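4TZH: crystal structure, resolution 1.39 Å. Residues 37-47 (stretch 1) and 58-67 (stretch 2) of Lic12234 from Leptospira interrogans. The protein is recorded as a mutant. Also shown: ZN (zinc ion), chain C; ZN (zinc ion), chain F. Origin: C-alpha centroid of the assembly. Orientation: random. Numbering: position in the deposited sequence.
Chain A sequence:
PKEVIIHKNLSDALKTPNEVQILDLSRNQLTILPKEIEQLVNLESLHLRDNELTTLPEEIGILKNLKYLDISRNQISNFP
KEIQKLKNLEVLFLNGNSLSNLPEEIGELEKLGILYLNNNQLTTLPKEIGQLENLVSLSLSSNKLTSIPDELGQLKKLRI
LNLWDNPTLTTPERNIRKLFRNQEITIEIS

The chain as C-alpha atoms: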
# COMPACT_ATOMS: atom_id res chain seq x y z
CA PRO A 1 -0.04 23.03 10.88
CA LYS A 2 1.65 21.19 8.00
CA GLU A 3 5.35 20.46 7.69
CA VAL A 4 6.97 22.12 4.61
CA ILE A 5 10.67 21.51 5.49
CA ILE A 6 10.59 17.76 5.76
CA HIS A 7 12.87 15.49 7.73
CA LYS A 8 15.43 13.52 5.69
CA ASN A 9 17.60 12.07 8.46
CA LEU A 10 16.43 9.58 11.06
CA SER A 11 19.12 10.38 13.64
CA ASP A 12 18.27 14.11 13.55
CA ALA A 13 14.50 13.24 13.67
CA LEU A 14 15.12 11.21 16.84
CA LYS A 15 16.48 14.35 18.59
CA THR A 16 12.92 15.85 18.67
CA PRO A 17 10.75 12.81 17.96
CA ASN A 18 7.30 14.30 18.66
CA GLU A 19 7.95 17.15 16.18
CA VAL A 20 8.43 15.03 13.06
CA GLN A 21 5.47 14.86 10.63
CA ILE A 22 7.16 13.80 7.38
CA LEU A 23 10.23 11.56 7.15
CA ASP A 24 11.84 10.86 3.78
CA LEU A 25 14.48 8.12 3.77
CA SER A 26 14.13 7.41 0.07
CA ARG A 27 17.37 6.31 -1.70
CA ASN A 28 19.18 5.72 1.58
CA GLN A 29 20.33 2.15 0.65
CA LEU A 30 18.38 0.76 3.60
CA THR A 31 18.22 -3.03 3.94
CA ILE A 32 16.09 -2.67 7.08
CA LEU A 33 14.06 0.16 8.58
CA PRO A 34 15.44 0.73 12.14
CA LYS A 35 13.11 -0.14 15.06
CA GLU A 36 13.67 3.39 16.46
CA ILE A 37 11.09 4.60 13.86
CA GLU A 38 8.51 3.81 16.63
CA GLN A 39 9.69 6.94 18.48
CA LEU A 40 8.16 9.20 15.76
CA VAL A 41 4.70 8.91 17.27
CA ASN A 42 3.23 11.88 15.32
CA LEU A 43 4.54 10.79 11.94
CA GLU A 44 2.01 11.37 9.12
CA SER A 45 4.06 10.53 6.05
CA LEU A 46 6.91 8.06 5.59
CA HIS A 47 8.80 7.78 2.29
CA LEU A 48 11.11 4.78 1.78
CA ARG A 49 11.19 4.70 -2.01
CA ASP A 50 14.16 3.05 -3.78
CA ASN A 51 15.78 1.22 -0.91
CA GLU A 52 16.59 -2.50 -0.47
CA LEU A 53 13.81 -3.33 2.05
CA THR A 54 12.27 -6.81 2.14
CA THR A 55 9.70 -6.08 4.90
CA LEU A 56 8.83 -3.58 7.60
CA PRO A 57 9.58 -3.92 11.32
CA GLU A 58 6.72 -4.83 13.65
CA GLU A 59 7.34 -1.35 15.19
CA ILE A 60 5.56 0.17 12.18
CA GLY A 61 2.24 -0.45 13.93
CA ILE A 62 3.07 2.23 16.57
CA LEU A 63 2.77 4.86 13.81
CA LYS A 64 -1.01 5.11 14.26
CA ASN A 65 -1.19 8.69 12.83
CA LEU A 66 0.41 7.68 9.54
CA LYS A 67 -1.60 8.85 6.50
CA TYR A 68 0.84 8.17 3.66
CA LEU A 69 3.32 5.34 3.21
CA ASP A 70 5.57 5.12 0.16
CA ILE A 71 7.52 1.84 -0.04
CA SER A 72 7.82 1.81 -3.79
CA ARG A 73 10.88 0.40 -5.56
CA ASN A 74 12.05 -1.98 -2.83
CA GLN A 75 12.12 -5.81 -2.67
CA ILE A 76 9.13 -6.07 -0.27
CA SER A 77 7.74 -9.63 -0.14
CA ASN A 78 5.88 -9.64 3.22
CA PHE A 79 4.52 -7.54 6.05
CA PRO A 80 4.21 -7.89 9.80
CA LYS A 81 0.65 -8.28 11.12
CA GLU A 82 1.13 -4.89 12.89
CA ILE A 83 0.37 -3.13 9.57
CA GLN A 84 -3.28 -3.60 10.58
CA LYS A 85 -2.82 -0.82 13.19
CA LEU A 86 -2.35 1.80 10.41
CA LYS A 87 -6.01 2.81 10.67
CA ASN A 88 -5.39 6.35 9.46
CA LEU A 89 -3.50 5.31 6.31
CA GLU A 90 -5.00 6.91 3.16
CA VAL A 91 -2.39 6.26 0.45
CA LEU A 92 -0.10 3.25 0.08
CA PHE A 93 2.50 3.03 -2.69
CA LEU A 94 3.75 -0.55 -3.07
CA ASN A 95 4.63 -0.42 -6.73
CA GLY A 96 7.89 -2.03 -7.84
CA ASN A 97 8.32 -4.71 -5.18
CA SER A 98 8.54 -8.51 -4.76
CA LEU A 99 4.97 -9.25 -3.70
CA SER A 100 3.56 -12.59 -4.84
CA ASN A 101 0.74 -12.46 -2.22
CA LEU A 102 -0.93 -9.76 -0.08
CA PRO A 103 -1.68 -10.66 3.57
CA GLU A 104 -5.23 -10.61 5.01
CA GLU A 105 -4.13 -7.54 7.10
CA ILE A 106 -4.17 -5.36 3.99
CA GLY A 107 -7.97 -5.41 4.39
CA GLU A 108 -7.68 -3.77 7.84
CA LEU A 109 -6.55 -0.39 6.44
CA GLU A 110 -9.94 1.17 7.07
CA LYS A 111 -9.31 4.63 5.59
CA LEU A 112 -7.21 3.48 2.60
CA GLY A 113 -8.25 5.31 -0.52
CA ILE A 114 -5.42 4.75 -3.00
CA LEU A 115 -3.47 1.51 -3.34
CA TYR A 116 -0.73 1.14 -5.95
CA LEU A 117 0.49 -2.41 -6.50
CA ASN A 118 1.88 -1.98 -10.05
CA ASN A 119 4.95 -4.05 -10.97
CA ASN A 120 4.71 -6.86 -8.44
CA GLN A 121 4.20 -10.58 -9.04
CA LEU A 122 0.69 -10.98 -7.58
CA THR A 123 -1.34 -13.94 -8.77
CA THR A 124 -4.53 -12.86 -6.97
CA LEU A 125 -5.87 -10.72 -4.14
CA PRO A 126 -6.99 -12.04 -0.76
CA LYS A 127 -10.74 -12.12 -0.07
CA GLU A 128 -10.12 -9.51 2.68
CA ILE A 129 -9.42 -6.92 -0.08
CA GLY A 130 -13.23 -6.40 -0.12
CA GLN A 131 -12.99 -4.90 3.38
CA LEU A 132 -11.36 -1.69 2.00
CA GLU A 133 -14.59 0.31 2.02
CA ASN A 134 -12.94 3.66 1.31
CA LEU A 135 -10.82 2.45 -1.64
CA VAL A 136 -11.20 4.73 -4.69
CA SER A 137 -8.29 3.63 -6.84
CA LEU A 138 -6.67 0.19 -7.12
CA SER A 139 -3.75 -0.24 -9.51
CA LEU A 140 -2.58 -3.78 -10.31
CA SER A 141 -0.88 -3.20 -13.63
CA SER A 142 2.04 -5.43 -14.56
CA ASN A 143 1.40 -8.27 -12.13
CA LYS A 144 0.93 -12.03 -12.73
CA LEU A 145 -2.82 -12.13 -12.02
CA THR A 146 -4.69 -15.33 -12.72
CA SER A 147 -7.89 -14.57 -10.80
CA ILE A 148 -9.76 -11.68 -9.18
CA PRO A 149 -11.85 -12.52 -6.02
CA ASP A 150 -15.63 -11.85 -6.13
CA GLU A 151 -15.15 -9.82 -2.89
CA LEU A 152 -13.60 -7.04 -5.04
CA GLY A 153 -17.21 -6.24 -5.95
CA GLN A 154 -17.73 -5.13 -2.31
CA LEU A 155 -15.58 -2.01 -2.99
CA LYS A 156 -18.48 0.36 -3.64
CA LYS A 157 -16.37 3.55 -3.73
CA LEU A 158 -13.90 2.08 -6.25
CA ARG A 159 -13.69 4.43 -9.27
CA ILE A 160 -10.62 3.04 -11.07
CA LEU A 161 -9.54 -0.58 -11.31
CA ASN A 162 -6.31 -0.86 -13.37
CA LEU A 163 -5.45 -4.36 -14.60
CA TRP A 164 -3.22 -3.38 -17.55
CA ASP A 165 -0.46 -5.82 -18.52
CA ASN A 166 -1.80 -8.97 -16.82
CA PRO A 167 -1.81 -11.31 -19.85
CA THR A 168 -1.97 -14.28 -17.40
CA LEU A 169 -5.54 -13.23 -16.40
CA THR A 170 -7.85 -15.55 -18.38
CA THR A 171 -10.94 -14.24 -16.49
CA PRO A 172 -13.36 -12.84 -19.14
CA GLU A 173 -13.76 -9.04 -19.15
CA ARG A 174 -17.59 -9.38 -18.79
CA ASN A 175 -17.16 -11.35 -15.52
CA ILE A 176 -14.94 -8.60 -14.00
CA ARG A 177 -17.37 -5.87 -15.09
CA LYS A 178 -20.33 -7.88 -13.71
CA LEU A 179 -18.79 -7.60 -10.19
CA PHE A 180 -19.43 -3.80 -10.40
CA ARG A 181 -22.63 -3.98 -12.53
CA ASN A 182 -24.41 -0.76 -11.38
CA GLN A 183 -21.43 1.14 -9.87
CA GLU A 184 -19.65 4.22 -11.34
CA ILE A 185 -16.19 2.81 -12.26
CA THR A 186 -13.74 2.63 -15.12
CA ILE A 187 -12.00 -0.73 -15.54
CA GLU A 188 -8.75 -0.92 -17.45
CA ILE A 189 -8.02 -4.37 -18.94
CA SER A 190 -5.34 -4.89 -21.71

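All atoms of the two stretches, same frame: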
# COMPACT_ATOMS: atom_id res chain seq x y z
N ILE A 37 12.18 3.88 14.53
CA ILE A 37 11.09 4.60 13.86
C ILE A 37 9.88 4.71 14.81
O ILE A 37 9.14 5.69 14.72
CB ILE A 37 10.70 3.85 12.53
CG1 ILE A 37 9.75 4.70 11.65
CG2 ILE A 37 10.04 2.45 12.79
CD1 ILE A 37 10.48 5.80 10.91
N GLU A 38 9.67 3.73 15.73
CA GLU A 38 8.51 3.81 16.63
C GLU A 38 8.51 5.06 17.51
O GLU A 38 7.46 5.38 18.08
CB GLU A 38 8.41 2.57 17.51
CG GLU A 38 9.56 2.42 18.47
CD GLU A 38 9.41 1.21 19.38
OE1 GLU A 38 8.27 0.76 19.60
OE2 GLU A 38 10.46 0.70 19.84
N GLN A 39 9.66 5.73 17.66
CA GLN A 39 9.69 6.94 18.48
C GLN A 39 8.97 8.14 17.83
O GLN A 39 8.63 9.11 18.52
CB GLN A 39 11.12 7.34 18.82
CG GLN A 39 11.80 6.35 19.75
CD GLN A 39 13.22 6.78 20.01
OE1 GLN A 39 13.51 7.94 20.32
NE2 GLN A 39 14.14 5.86 19.90
N LEU A 40 8.74 8.08 16.50
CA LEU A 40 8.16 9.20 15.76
C LEU A 40 6.66 9.09 15.81
O LEU A 40 6.00 8.86 14.80
CB LEU A 40 8.71 9.23 14.33
CG LEU A 40 10.24 9.23 14.22
CD1 LEU A 40 10.68 9.37 12.75
CD2 LEU A 40 10.86 10.41 15.00
N VAL A 41 6.12 9.22 17.03
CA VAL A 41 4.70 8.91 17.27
C VAL A 41 3.72 9.76 16.48
O VAL A 41 2.60 9.29 16.23
CB VAL A 41 4.39 8.94 18.76
CG1 VAL A 41 5.19 7.85 19.49
CG2 VAL A 41 4.68 10.31 19.36
N ASN A 42 4.12 10.98 16.06
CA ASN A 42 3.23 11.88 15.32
C ASN A 42 3.44 11.84 13.83
O ASN A 42 2.89 12.67 13.11
CB ASN A 42 3.38 13.30 15.84
CG ASN A 42 2.84 13.39 17.25
OD1 ASN A 42 1.83 12.77 17.58
ND2 ASN A 42 3.56 14.10 18.13
N LEU A 43 4.25 10.89 13.37
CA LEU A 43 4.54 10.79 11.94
C LEU A 43 3.25 10.63 11.11
O LEU A 43 2.43 9.73 11.39
CB LEU A 43 5.48 9.63 11.70
CG LEU A 43 6.23 9.68 10.37
CD1 LEU A 43 7.21 10.88 10.35
CD2 LEU A 43 7.00 8.37 10.15
N GLU A 44 3.13 11.42 10.04
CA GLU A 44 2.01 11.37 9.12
C GLU A 44 2.38 10.85 7.76
O GLU A 44 1.52 10.32 7.05
CB GLU A 44 1.36 12.74 8.99
CG GLU A 44 0.80 13.20 10.33
CD GLU A 44 -0.14 14.39 10.32
OE1 GLU A 44 -0.29 15.02 9.26
OE2 GLU A 44 -0.72 14.68 11.39
N SER A 45 3.66 10.99 7.37
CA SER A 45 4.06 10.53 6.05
C SER A 45 5.44 9.92 6.15
O SER A 45 6.33 10.53 6.75
CB SER A 45 4.12 11.74 5.12
OG SER A 45 4.52 11.34 3.82
N LEU A 46 5.63 8.74 5.57
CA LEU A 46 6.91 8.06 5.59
C LEU A 46 7.23 7.67 4.16
O LEU A 46 6.42 6.97 3.51
CB LEU A 46 6.80 6.83 6.50
CG LEU A 46 8.03 5.94 6.60
CD1 LEU A 46 9.29 6.73 7.03
CD2 LEU A 46 7.77 4.76 7.58
N HIS A 47 8.38 8.13 3.65
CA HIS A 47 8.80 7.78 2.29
C HIS A 47 10.06 6.93 2.39
O HIS A 47 11.01 7.30 3.09
CB HIS A 47 9.17 9.05 1.52
CG HIS A 47 8.02 9.96 1.26
ND1 HIS A 47 7.33 9.92 0.08
CD2 HIS A 47 7.47 10.93 2.05
CE1 HIS A 47 6.41 10.85 0.15
NE2 HIS A 47 6.45 11.50 1.31
N GLU A 58 7.99 -4.79 12.95
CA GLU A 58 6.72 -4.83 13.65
C GLU A 58 6.42 -3.49 14.32
O GLU A 58 5.26 -3.19 14.58
CB GLU A 58 6.74 -5.94 14.71
CG GLU A 58 6.75 -7.33 14.11
CD GLU A 58 6.79 -8.41 15.18
OE1 GLU A 58 7.85 -8.58 15.82
OE2 GLU A 58 5.73 -9.00 15.46
N GLU A 59 7.46 -2.70 14.61
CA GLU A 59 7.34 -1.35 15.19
C GLU A 59 6.55 -0.39 14.32
O GLU A 59 6.09 0.64 14.83
CB GLU A 59 8.72 -0.76 15.48
CG GLU A 59 9.41 -1.38 16.69
CD GLU A 59 10.07 -2.74 16.52
OE1 GLU A 59 10.07 -3.29 15.40
OE2 GLU A 59 10.58 -3.27 17.53
N ILE A 60 6.33 -0.72 13.05
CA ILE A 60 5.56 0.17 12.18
C ILE A 60 4.15 0.40 12.74
O ILE A 60 3.58 1.47 12.52
CB ILE A 60 5.51 -0.39 10.72
CG1 ILE A 60 5.16 0.72 9.69
CG2 ILE A 60 4.54 -1.57 10.56
CD1 ILE A 60 6.40 1.55 9.28
N GLY A 61 3.60 -0.57 13.43
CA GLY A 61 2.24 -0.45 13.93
C GLY A 61 2.06 0.61 15.00
O GLY A 61 0.92 0.96 15.33
N ILE A 62 3.17 1.16 15.57
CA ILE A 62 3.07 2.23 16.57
C ILE A 62 2.73 3.56 15.89
O ILE A 62 2.28 4.51 16.56
CB ILE A 62 4.41 2.30 17.38
CG1 ILE A 62 4.71 0.96 18.09
CG2 ILE A 62 4.47 3.50 18.38
CD1 ILE A 62 3.62 0.45 19.10
N LEU A 63 2.97 3.63 14.58
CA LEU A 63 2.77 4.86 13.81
C LEU A 63 1.28 5.04 13.46
O LEU A 63 0.93 5.19 12.29
CB LEU A 63 3.65 4.86 12.57
CG LEU A 63 5.13 4.62 12.76
CD1 LEU A 63 5.84 4.64 11.39
CD2 LEU A 63 5.73 5.66 13.67
N LYS A 64 0.44 5.09 14.49
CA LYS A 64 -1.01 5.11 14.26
C LYS A 64 -1.54 6.37 13.58
O LYS A 64 -2.67 6.31 13.06
CB LYS A 64 -1.77 4.84 15.57
CG LYS A 64 -1.71 5.98 16.54
CD LYS A 64 -2.60 5.69 17.76
CE LYS A 64 -2.90 6.95 18.54
NZ LYS A 64 -4.09 6.78 19.43
N ASN A 65 -0.74 7.46 13.50
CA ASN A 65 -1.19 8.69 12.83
C ASN A 65 -0.75 8.72 11.36
O ASN A 65 -1.00 9.69 10.65
CB ASN A 65 -0.62 9.92 13.55
CG ASN A 65 -1.10 9.94 14.98
OD1 ASN A 65 -0.29 9.89 15.92
ND2 ASN A 65 -2.38 9.86 15.16
N LEU A 66 -0.08 7.66 10.90
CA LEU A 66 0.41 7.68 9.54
C LEU A 66 -0.72 7.75 8.52
O LEU A 66 -1.64 6.91 8.56
CB LEU A 66 1.21 6.40 9.30
CG LEU A 66 2.28 6.42 8.25
CD1 LEU A 66 3.39 7.43 8.57
CD2 LEU A 66 2.86 5.04 8.06
N LYS A 67 -0.61 8.68 7.57
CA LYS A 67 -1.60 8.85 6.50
C LYS A 67 -1.04 8.38 5.17
O LYS A 67 -1.81 7.95 4.30
CB LYS A 67 -1.99 10.31 6.32
CG LYS A 67 -2.68 10.91 7.54
CD LYS A 67 -2.98 12.39 7.23
CE LYS A 67 -4.41 12.73 7.47
NZ LYS A 67 -4.61 14.21 7.52
ZN ZN C . 7.75 9.04 -1.67
ZN ZN F . 3.93 -8.99 14.76
O HOH W 1 11.43 -1.86 19.72
O HOH W 2 2.15 8.01 13.60
O HOH W 3 1.91 7.05 17.46

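The polar side of this contact runs largely through water: three ordered waters bridge the stretches, while a direct backbone hydrogen bond also joins them, from Lys67 N to Glu44 O at 2.7 Å with a nearly straight angle of 161°. Water 2 is the most fully used. It donates to Val41 O (3.0 Å) and Leu43 O (2.8 Å) and accepts from Asn65 N (2.9 Å), so it serves backbone groups of both type I turns, Leu40 to Leu43 and Leu63 to Leu66. Water 3 donates to Val41 O (2.6 Å) and Ile62 O (2.7 Å), joining two carbonyls that could not bond each other directly.

The same logic handles charge. Glu38 OE2 and Glu59 OE2 lie 4.6 Å apart, and water 1 donates to each at 2.7 Å, giving both carboxylates a shared donor while the Glu38 carboxylate rests on the Glu59 methylene, Glu38 CD lying 3.7 Å from Glu59 CG.

Beneath this layer the leucines interlock. Leu63 leaves its backbone sideways, yet its end reaches the first stretch: CD1 lies 3.9 Å from Ile37 CG1 and 4.1 Å from Leu43 CD2, while CD2 sits 3.4 Å from Leu40 O and 3.6 Å from Ile37 O. Those carbonyls already accept from Leu43 N and Leu40 N, so the methyl covers groups with a backbone partner. Leu66 CD1 fits 4.1 Å from Leu43 CD2 and 4.0 Å from Leu46 CB, and Leu46 CD2 continues the apolar layer to Ile60 CD1 at 3.9 Å.

The backbones come closest at the last registered pair: the CA atoms of Glu38 and Glu59 are 5.5 Å apart, those of Val41 and Leu63 5.7 Å, those of Glu44 and Leu66 4.0 Å. Close approach alone does not make a bond: Leu66 N is 3.3 Å from Leu43 O but poorly angled, and donates instead to Leu63 O, closing its own turn.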